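PDB 2FOK: FOKI restriction endonuclease from Planomicrobium okeanokoites, which recognises a specific DNA sequence and, as a type IIS restriction endonuclease, cleaves both strands outside that site in a metal-dependent reaction. Local coordinates for residues A311-I325 with R363-I376. Numbering follows the deposited sequence.
Sequences ALILEILIKAGSLKI and RFYQLKDHILQFVI
F374 sets the end of its ring against helix 303-319, its CZ 3.6 Å from CD1 of L314, with the carbonyl O of A311 at the ring edge. CG of F374 stands between its own backbone N and carbonyl carbon (chi1 56°), which carries the ring over to L314 and A311. Next along, the unbranched CG1-CD1 arm of I376 reaches in between A311 and L312 and crosses L312 at about a right angle; CD1 of I376 is tight against CD2 of L312 at 3.5 Å and equally near CB of A311, whose small side chain allows the approach. The aliphatic stem of E315 also borders F374, while its carboxylate forms a salt bridge with R379. L367 meets L317 through their CB atoms, 4.0 Å apart.

Beyond the helix, L323 and Y365 form an antiparallel hydrogen-bonded pair, with N of L323 2.8 Å from O of Y365 and a matching return bond. Close by, the K324 chain lies alongside the F364 ring, and CG of K324 is 3.3 Å from CE1 of F364. Replacing F364 by an alanine would probably take away the ring surface that the K324 methylenes lie along, leaving the lysine chain freer to turn. One water bridges the carbonyl O atoms of L317 and G321 and the backbone N of L367. Helix 303-319, followed by the short edge strand 323-324 of a three-stranded antiparallel sheet with the hairpin of 358-361 and 364-367, is consistent with a winged-helix form of the helix-turn-helix fold in the D3 domain.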
ATOM      1  N   ALA A 311      -5.666   2.110  17.439  1.00 24.25           N
ATOM      2  CA  ALA A 311      -5.656   1.072  18.475  1.00 24.96           C
ATOM      3  C   ALA A 311      -6.736   1.337  19.516  1.00 25.70           C
ATOM      4  O   ALA A 311      -7.458   0.427  19.931  1.00 25.03           O
ATOM      5  CB  ALA A 311      -4.291   1.019  19.153  1.00 28.19           C
ATOM      6  N   LEU A 312      -6.828   2.592  19.937  1.00 23.88           N
ATOM      7  CA  LEU A 312      -7.810   3.007  20.915  1.00 22.30           C
ATOM      8  C   LEU A 312      -9.244   2.951  20.377  1.00 25.30           C
ATOM      9  O   LEU A 312     -10.187   2.801  21.149  1.00 26.82           O
ATOM     10  CB  LEU A 312      -7.476   4.416  21.398  1.00 23.99           C
ATOM     11  CG  LEU A 312      -6.204   4.449  22.239  1.00 18.82           C
ATOM     12  CD1 LEU A 312      -5.831   5.874  22.589  1.00 15.55           C
ATOM     13  CD2 LEU A 312      -6.435   3.602  23.490  1.00 14.61           C
ATOM     14  N   ILE A 313      -9.426   3.088  19.067  1.00 23.06           N
ATOM     15  CA  ILE A 313     -10.774   3.003  18.531  1.00 24.29           C
ATOM     16  C   ILE A 313     -11.191   1.535  18.530  1.00 26.06           C
ATOM     17  O   ILE A 313     -12.348   1.206  18.781  1.00 30.19           O
ATOM     18  CB  ILE A 313     -10.887   3.563  17.093  1.00 21.19           C
ATOM     19  CG1 ILE A 313     -10.453   5.032  17.044  1.00 25.90           C
ATOM     20  CG2 ILE A 313     -12.326   3.492  16.641  1.00 16.68           C
ATOM     21  CD1 ILE A 313     -10.073   5.518  15.635  1.00 21.26           C
ATOM     22  N   LEU A 314     -10.248   0.651  18.237  1.00 28.12           N
ATOM     23  CA  LEU A 314     -10.524  -0.779  18.240  1.00 26.50           C
ATOM     24  C   LEU A 314     -11.017  -1.166  19.640  1.00 28.64           C
ATOM     25  O   LEU A 314     -12.029  -1.849  19.787  1.00 25.55           O
ATOM     26  CB  LEU A 314      -9.245  -1.565  17.930  1.00 24.67           C
ATOM     27  CG  LEU A 314      -9.242  -2.665  16.861  1.00 25.24           C
ATOM     28  CD1 LEU A 314      -7.962  -3.475  16.983  1.00 23.80           C
ATOM     29  CD2 LEU A 314     -10.457  -3.554  16.994  1.00 23.01           C
ATOM     30  N   GLU A 315     -10.288  -0.714  20.658  1.00 30.29           N
ATOM     31  CA  GLU A 315     -10.602  -1.006  22.053  1.00 32.31           C
ATOM     32  C   GLU A 315     -12.000  -0.589  22.454  1.00 34.25           C
ATOM     33  O   GLU A 315     -12.720  -1.351  23.107  1.00 37.51           O
ATOM     34  CB  GLU A 315      -9.614  -0.302  22.972  1.00 35.67           C
ATOM     35  CG  GLU A 315      -8.286  -1.007  23.120  1.00 42.03           C
ATOM     36  CD  GLU A 315      -7.448  -0.392  24.216  1.00 43.75           C
ATOM     37  OE1 GLU A 315      -7.963   0.519  24.901  1.00 45.72           O
ATOM     38  OE2 GLU A 315      -6.284  -0.814  24.388  1.00 44.20           O
ATOM     39  N   ILE A 316     -12.375   0.630  22.077  1.00 31.99           N
ATOM     40  CA  ILE A 316     -13.686   1.158  22.412  1.00 28.88           C
ATOM     41  C   ILE A 316     -14.754   0.266  21.824  1.00 28.62           C
ATOM     42  O   ILE A 316     -15.699  -0.122  22.511  1.00 33.18           O
ATOM     43  CB  ILE A 316     -13.851   2.601  21.894  1.00 31.13           C
ATOM     44  CG1 ILE A 316     -12.819   3.514  22.569  1.00 33.23           C
ATOM     45  CG2 ILE A 316     -15.235   3.112  22.207  1.00 31.11           C
ATOM     46  CD1 ILE A 316     -12.811   4.957  22.058  1.00 35.36           C
ATOM     47  N   LEU A 317     -14.595  -0.081  20.555  1.00 31.09           N
ATOM     48  CA  LEU A 317     -15.560  -0.945  19.879  1.00 31.16           C
ATOM     49  C   LEU A 317     -15.619  -2.287  20.579  1.00 30.99           C
ATOM     50  O   LEU A 317     -16.688  -2.879  20.727  1.00 32.00           O
ATOM     51  CB  LEU A 317     -15.162  -1.149  18.416  1.00 28.06           C
ATOM     52  CG  LEU A 317     -15.482   0.061  17.547  1.00 31.09           C
ATOM     53  CD1 LEU A 317     -14.563   0.097  16.344  1.00 31.90           C
ATOM     54  CD2 LEU A 317     -16.947  -0.013  17.125  1.00 32.43           C
ATOM     55  N   ILE A 318     -14.463  -2.758  21.025  1.00 29.42           N
ATOM     56  CA  ILE A 318     -14.400  -4.039  21.705  1.00 29.44           C
ATOM     57  C   ILE A 318     -15.206  -4.071  23.001  1.00 28.72           C
ATOM     58  O   ILE A 318     -16.172  -4.823  23.114  1.00 26.15           O
ATOM     59  CB  ILE A 318     -12.933  -4.445  21.979  1.00 24.74           C
ATOM     60  CG1 ILE A 318     -12.266  -4.808  20.649  1.00 23.93           C
ATOM     61  CG2 ILE A 318     -12.882  -5.648  22.923  1.00 28.76           C
ATOM     62  CD1 ILE A 318     -11.003  -5.625  20.760  1.00 24.45           C
ATOM     63  N   LYS A 319     -14.836  -3.245  23.973  1.00 30.78           N
ATOM     64  CA  LYS A 319     -15.555  -3.259  25.242  1.00 32.71           C
ATOM     65  C   LYS A 319     -16.943  -2.616  25.215  1.00 32.98           C
ATOM     66  O   LYS A 319     -17.592  -2.506  26.254  1.00 35.55           O
ATOM     67  CB  LYS A 319     -14.699  -2.615  26.345  1.00 37.03           C
ATOM     68  CG  LYS A 319     -14.629  -1.097  26.311  1.00 41.57           C
ATOM     69  CD  LYS A 319     -13.209  -0.618  26.004  1.00 47.46           C
ATOM     70  CE  LYS A 319     -12.728   0.431  27.011  1.00 47.86           C
ATOM     71  NZ  LYS A 319     -11.656   1.313  26.443  1.00 48.20           N
ATOM     72  N   ALA A 320     -17.408  -2.215  24.034  1.00 32.04           N
ATOM     73  CA  ALA A 320     -18.716  -1.578  23.913  1.00 30.11           C
ATOM     74  C   ALA A 320     -19.692  -2.344  23.029  1.00 30.98           C
ATOM     75  O   ALA A 320     -19.336  -3.356  22.415  1.00 29.25           O
ATOM     76  CB  ALA A 320     -18.543  -0.162  23.381  1.00 30.77           C
ATOM     77  N   GLY A 321     -20.930  -1.850  22.977  1.00 32.99           N
ATOM     78  CA  GLY A 321     -21.964  -2.458  22.153  1.00 37.31           C
ATOM     79  C   GLY A 321     -22.158  -1.646  20.877  1.00 37.67           C
ATOM     80  O   GLY A 321     -21.183  -1.358  20.179  1.00 36.32           O
ATOM     81  N   SER A 322     -23.405  -1.288  20.561  1.00 37.27           N
ATOM     82  CA  SER A 322     -23.701  -0.478  19.376  1.00 35.19           C
ATOM     83  C   SER A 322     -23.373   0.969  19.768  1.00 36.29           C
ATOM     84  O   SER A 322     -23.794   1.445  20.828  1.00 35.92           O
ATOM     85  CB  SER A 322     -25.180  -0.609  18.991  1.00 36.91           C
ATOM     86  OG  SER A 322     -25.436  -0.103  17.684  1.00 36.72           O
ATOM     87  N   LEU A 323     -22.630   1.667  18.915  1.00 34.28           N
ATOM     88  CA  LEU A 323     -22.208   3.035  19.221  1.00 32.80           C
ATOM     89  C   LEU A 323     -22.391   4.019  18.063  1.00 33.14           C
ATOM     90  O   LEU A 323     -22.416   3.631  16.895  1.00 32.00           O
ATOM     91  CB  LEU A 323     -20.723   3.017  19.625  1.00 28.94           C
ATOM     92  CG  LEU A 323     -20.187   3.414  21.003  1.00 28.49           C
ATOM     93  CD1 LEU A 323     -21.065   2.885  22.110  1.00 31.96           C
ATOM     94  CD2 LEU A 323     -18.781   2.859  21.152  1.00 23.70           C
ATOM     95  N   LYS A 324     -22.509   5.302  18.402  1.00 34.81           N
ATOM     96  CA  LYS A 324     -22.632   6.357  17.402  1.00 35.14           C
ATOM     97  C   LYS A 324     -21.254   7.027  17.303  1.00 34.94           C
ATOM     98  O   LYS A 324     -20.593   7.246  18.319  1.00 32.26           O
ATOM     99  CB  LYS A 324     -23.685   7.382  17.826  1.00 37.78           C
ATOM    100  CG  LYS A 324     -25.047   7.198  17.151  1.00 40.88           C
ATOM    101  CD  LYS A 324     -26.174   7.919  17.910  1.00 46.79           C
ATOM    102  CE  LYS A 324     -25.908   7.982  19.426  1.00 49.79           C
ATOM    103  NZ  LYS A 324     -26.782   8.948  20.159  1.00 50.19           N
ATOM    104  N   ILE A 325     -20.820   7.345  16.084  1.00 35.27           N
ATOM    105  CA  ILE A 325     -19.512   7.962  15.883  1.00 33.84           C
ATOM    106  C   ILE A 325     -19.235   9.069  16.882  1.00 34.16           C
ATOM    107  O   ILE A 325     -18.089   9.289  17.265  1.00 34.64           O
ATOM    108  CB  ILE A 325     -19.363   8.533  14.455  1.00 35.45           C
ATOM    109  CG1 ILE A 325     -17.878   8.686  14.112  1.00 32.56           C
ATOM    110  CG2 ILE A 325     -20.067   9.876  14.344  1.00 35.16           C
ATOM    111  CD1 ILE A 325     -17.296   7.509  13.361  1.00 32.65           C
ATOM    112  N   ARG A 363     -26.789   4.899  11.536  1.00 37.76           N
ATOM    113  CA  ARG A 363     -25.865   5.720  12.312  1.00 39.05           C
ATOM    114  C   ARG A 363     -25.130   4.956  13.411  1.00 38.42           C
ATOM    115  O   ARG A 363     -24.411   5.563  14.197  1.00 39.22           O
ATOM    116  CB  ARG A 363     -26.617   6.886  12.961  1.00 35.47           C
ATOM    117  CG  ARG A 363     -26.943   8.031  12.020  1.00 40.37           C
ATOM    118  CD  ARG A 363     -28.210   8.768  12.441  1.00 40.05           C
ATOM    119  NE  ARG A 363     -28.444   8.703  13.882  1.00 42.77           N
ATOM    120  CZ  ARG A 363     -28.548   9.770  14.668  1.00 42.39           C
ATOM    121  NH1 ARG A 363     -28.440  10.987  14.159  1.00 43.21           N
ATOM    122  NH2 ARG A 363     -28.760   9.620  15.965  1.00 44.08           N
ATOM    123  N   PHE A 364     -25.288   3.635  13.460  1.00 37.29           N
ATOM    124  CA  PHE A 364     -24.653   2.854  14.518  1.00 34.51           C
ATOM    125  C   PHE A 364     -23.631   1.819  14.084  1.00 33.47           C
ATOM    126  O   PHE A 364     -23.829   1.083  13.117  1.00 37.34           O
ATOM    127  CB  PHE A 364     -25.725   2.161  15.357  1.00 38.49           C
ATOM    128  CG  PHE A 364     -26.649   3.110  16.063  1.00 40.27           C
ATOM    129  CD1 PHE A 364     -26.239   3.769  17.222  1.00 41.29           C
ATOM    130  CD2 PHE A 364     -27.932   3.352  15.569  1.00 39.79           C
ATOM    131  CE1 PHE A 364     -27.091   4.659  17.878  1.00 39.86           C
ATOM    132  CE2 PHE A 364     -28.791   4.237  16.217  1.00 38.69           C
ATOM    133  CZ  PHE A 364     -28.371   4.893  17.373  1.00 39.77           C
ATOM    134  N   TYR A 365     -22.529   1.767  14.822  1.00 29.29           N
ATOM    135  CA  TYR A 365     -21.465   0.817  14.551  1.00 27.13           C
ATOM    136  C   TYR A 365     -21.456  -0.222  15.669  1.00 28.31           C
ATOM    137  O   TYR A 365     -21.755   0.085  16.826  1.00 30.02           O
ATOM    138  CB  TYR A 365     -20.100   1.516  14.532  1.00 24.05           C
ATOM    139  CG  TYR A 365     -19.901   2.540  13.434  1.00 25.92           C
ATOM    140  CD1 TYR A 365     -20.487   3.803  13.517  1.00 23.60           C
ATOM    141  CD2 TYR A 365     -19.095   2.261  12.330  1.00 25.51           C
ATOM    142  CE1 TYR A 365     -20.281   4.765  12.536  1.00 22.55           C
ATOM    143  CE2 TYR A 365     -18.878   3.220  11.335  1.00 26.28           C
ATOM    144  CZ  TYR A 365     -19.476   4.470  11.448  1.00 29.20           C
ATOM    145  OH  TYR A 365     -19.283   5.427  10.470  1.00 36.25           O
ATOM    146  N   GLN A 366     -21.107  -1.454  15.325  1.00 29.10           N
ATOM    147  CA  GLN A 366     -21.022  -2.508  16.318  1.00 30.22           C
ATOM    148  C   GLN A 366     -20.067  -3.597  15.874  1.00 25.70           C
ATOM    149  O   GLN A 366     -20.309  -4.258  14.868  1.00 25.55           O
ATOM    150  CB  GLN A 366     -22.394  -3.119  16.591  1.00 29.61           C
ATOM    151  CG  GLN A 366     -22.445  -3.869  17.912  1.00 36.05           C
ATOM    152  CD  GLN A 366     -23.807  -4.478  18.185  1.00 38.36           C
ATOM    153  OE1 GLN A 366     -23.910  -5.567  18.749  1.00 38.73           O
ATOM    154  NE2 GLN A 366     -24.858  -3.776  17.781  1.00 36.21           N
ATOM    155  N   LEU A 367     -18.980  -3.778  16.620  1.00 23.70           N
ATOM    156  CA  LEU A 367     -18.009  -4.819  16.285  1.00 26.90           C
ATOM    157  C   LEU A 367     -18.604  -6.203  16.567  1.00 24.75           C
ATOM    158  O   LEU A 367     -19.164  -6.440  17.633  1.00 25.31           O
ATOM    159  CB  LEU A 367     -16.732  -4.637  17.100  1.00 24.90           C
ATOM    160  CG  LEU A 367     -15.534  -5.474  16.635  1.00 24.73           C
ATOM    161  CD1 LEU A 367     -14.441  -4.555  16.117  1.00 25.14           C
ATOM    162  CD2 LEU A 367     -15.025  -6.330  17.784  1.00 17.37           C
ATOM    163  N   LYS A 368     -18.495  -7.105  15.599  1.00 28.14           N
ATOM    164  CA  LYS A 368     -19.020  -8.466  15.743  1.00 30.15           C
ATOM    165  C   LYS A 368     -17.914  -9.410  15.319  1.00 31.17           C
ATOM    166  O   LYS A 368     -17.914  -9.906  14.198  1.00 30.94           O
ATOM    167  CB  LYS A 368     -20.244  -8.658  14.849  1.00 31.70           C
ATOM    168  N   ASP A 369     -16.981  -9.676  16.228  1.00 31.66           N
ATOM    169  CA  ASP A 369     -15.835 -10.515  15.903  1.00 31.10           C
ATOM    170  C   ASP A 369     -15.172 -11.011  17.192  1.00 29.08           C
ATOM    171  O   ASP A 369     -15.668 -10.764  18.280  1.00 29.41           O
ATOM    172  CB  ASP A 369     -14.859  -9.642  15.100  1.00 30.50           C
ATOM    173  CG  ASP A 369     -13.856 -10.437  14.302  1.00 31.99           C
ATOM    174  OD1 ASP A 369     -13.492 -11.562  14.713  1.00 30.83           O
ATOM    175  OD2 ASP A 369     -13.419  -9.913  13.255  1.00 31.10           O
ATOM    176  N   HIS A 370     -14.055 -11.715  17.066  1.00 29.69           N
ATOM    177  CA  HIS A 370     -13.321 -12.178  18.238  1.00 28.73           C
ATOM    178  C   HIS A 370     -11.840 -11.835  18.070  1.00 27.69           C
ATOM    179  O   HIS A 370     -11.109 -12.531  17.369  1.00 31.40           O
ATOM    180  CB  HIS A 370     -13.493 -13.688  18.440  1.00 29.39           C
ATOM    181  CG  HIS A 370     -13.020 -14.171  19.779  1.00 27.36           C
ATOM    182  ND1 HIS A 370     -12.998 -15.505  20.127  1.00 26.04           N
ATOM    183  CD2 HIS A 370     -12.491 -13.502  20.831  1.00 25.97           C
ATOM    184  CE1 HIS A 370     -12.472 -15.637  21.331  1.00 21.01           C
ATOM    185  NE2 HIS A 370     -12.155 -14.435  21.778  1.00 27.08           N
ATOM    186  N   ILE A 371     -11.418 -10.751  18.718  1.00 26.66           N
ATOM    187  CA  ILE A 371     -10.041 -10.269  18.674  1.00 25.55           C
ATOM    188  C   ILE A 371      -9.356 -10.506  20.031  1.00 27.74           C
ATOM    189  O   ILE A 371      -9.978 -10.333  21.087  1.00 25.98           O
ATOM    190  CB  ILE A 371     -10.008  -8.731  18.368  1.00 27.67           C
ATOM    191  CG1 ILE A 371     -11.077  -8.383  17.329  1.00 26.78           C
ATOM    192  CG2 ILE A 371      -8.620  -8.303  17.887  1.00 25.71           C
ATOM    193  CD1 ILE A 371     -10.843  -8.995  15.947  1.00 21.61           C
ATOM    194  N   LEU A 372      -8.079 -10.889  20.013  1.00 25.28           N
ATOM    195  CA  LEU A 372      -7.354 -11.115  21.267  1.00 31.07           C
ATOM    196  C   LEU A 372      -6.747  -9.825  21.825  1.00 34.24           C
ATOM    197  O   LEU A 372      -6.802  -8.765  21.194  1.00 35.09           O
ATOM    198  CB  LEU A 372      -6.240 -12.154  21.086  1.00 25.03           C
ATOM    199  CG  LEU A 372      -6.709 -13.599  20.919  1.00 29.82           C
ATOM    200  CD1 LEU A 372      -5.809 -14.294  19.919  1.00 16.92           C
ATOM    201  CD2 LEU A 372      -6.712 -14.329  22.284  1.00 19.85           C
ATOM    202  N   GLN A 373      -6.153  -9.941  23.010  1.00 38.36           N
ATOM    203  CA  GLN A 373      -5.536  -8.813  23.700  1.00 41.25           C
ATOM    204  C   GLN A 373      -4.173  -8.412  23.145  1.00 40.34           C
ATOM    205  O   GLN A 373      -3.221  -9.189  23.191  1.00 42.90           O
ATOM    206  CB  GLN A 373      -5.393  -9.133  25.196  1.00 44.28           C
ATOM    207  CG  GLN A 373      -4.422 -10.266  25.501  1.00 48.86           C
ATOM    208  CD  GLN A 373      -4.112 -10.403  26.985  1.00 50.42           C
ATOM    209  OE1 GLN A 373      -3.099 -10.992  27.361  1.00 54.04           O
ATOM    210  NE2 GLN A 373      -4.983  -9.863  27.831  1.00 50.26           N
ATOM    211  N   PHE A 374      -4.090  -7.192  22.623  1.00 38.15           N
ATOM    212  CA  PHE A 374      -2.839  -6.664  22.086  1.00 37.19           C
ATOM    213  C   PHE A 374      -2.418  -5.484  22.953  1.00 35.36           C
ATOM    214  O   PHE A 374      -3.258  -4.805  23.535  1.00 37.34           O
ATOM    215  CB  PHE A 374      -3.026  -6.192  20.645  1.00 38.33           C
ATOM    216  CG  PHE A 374      -4.115  -5.174  20.475  1.00 39.76           C
ATOM    217  CD1 PHE A 374      -5.453  -5.559  20.477  1.00 39.79           C
ATOM    218  CD2 PHE A 374      -3.805  -3.833  20.288  1.00 41.53           C
ATOM    219  CE1 PHE A 374      -6.469  -4.620  20.294  1.00 38.49           C
ATOM    220  CE2 PHE A 374      -4.810  -2.887  20.106  1.00 44.42           C
ATOM    221  CZ  PHE A 374      -6.147  -3.281  20.108  1.00 41.89           C
ATOM    222  N   VAL A 375      -1.121  -5.230  23.039  1.00 32.40           N
ATOM    223  CA  VAL A 375      -0.649  -4.129  23.860  1.00 31.71           C
ATOM    224  C   VAL A 375      -0.310  -2.859  23.093  1.00 33.12           C
ATOM    225  O   VAL A 375       0.303  -2.906  22.027  1.00 35.32           O
ATOM    226  CB  VAL A 375       0.596  -4.544  24.672  1.00 33.14           C
ATOM    227  CG1 VAL A 375       1.824  -4.588  23.775  1.00 29.21           C
ATOM    228  CG2 VAL A 375       0.807  -3.574  25.817  1.00 36.18           C
ATOM    229  N   ILE A 376      -0.743  -1.722  23.630  1.00 33.42           N
ATOM    230  CA  ILE A 376      -0.425  -0.426  23.044  1.00 30.90           C
ATOM    231  C   ILE A 376       0.802  -0.060  23.865  1.00 31.39           C
ATOM    232  O   ILE A 376       0.690   0.221  25.058  1.00 31.48           O
ATOM    233  CB  ILE A 376      -1.517   0.643  23.307  1.00 29.82           C
ATOM    234  CG1 ILE A 376      -2.813   0.284  22.583  1.00 30.53           C
ATOM    235  CG2 ILE A 376      -1.044   1.991  22.809  1.00 30.75           C
ATOM    236  CD1 ILE A 376      -3.871   1.377  22.651  1.00 21.61           C
TER
HETATM  237  O   HOH W   1     -18.819  -2.113  19.312  1.00 22.88           O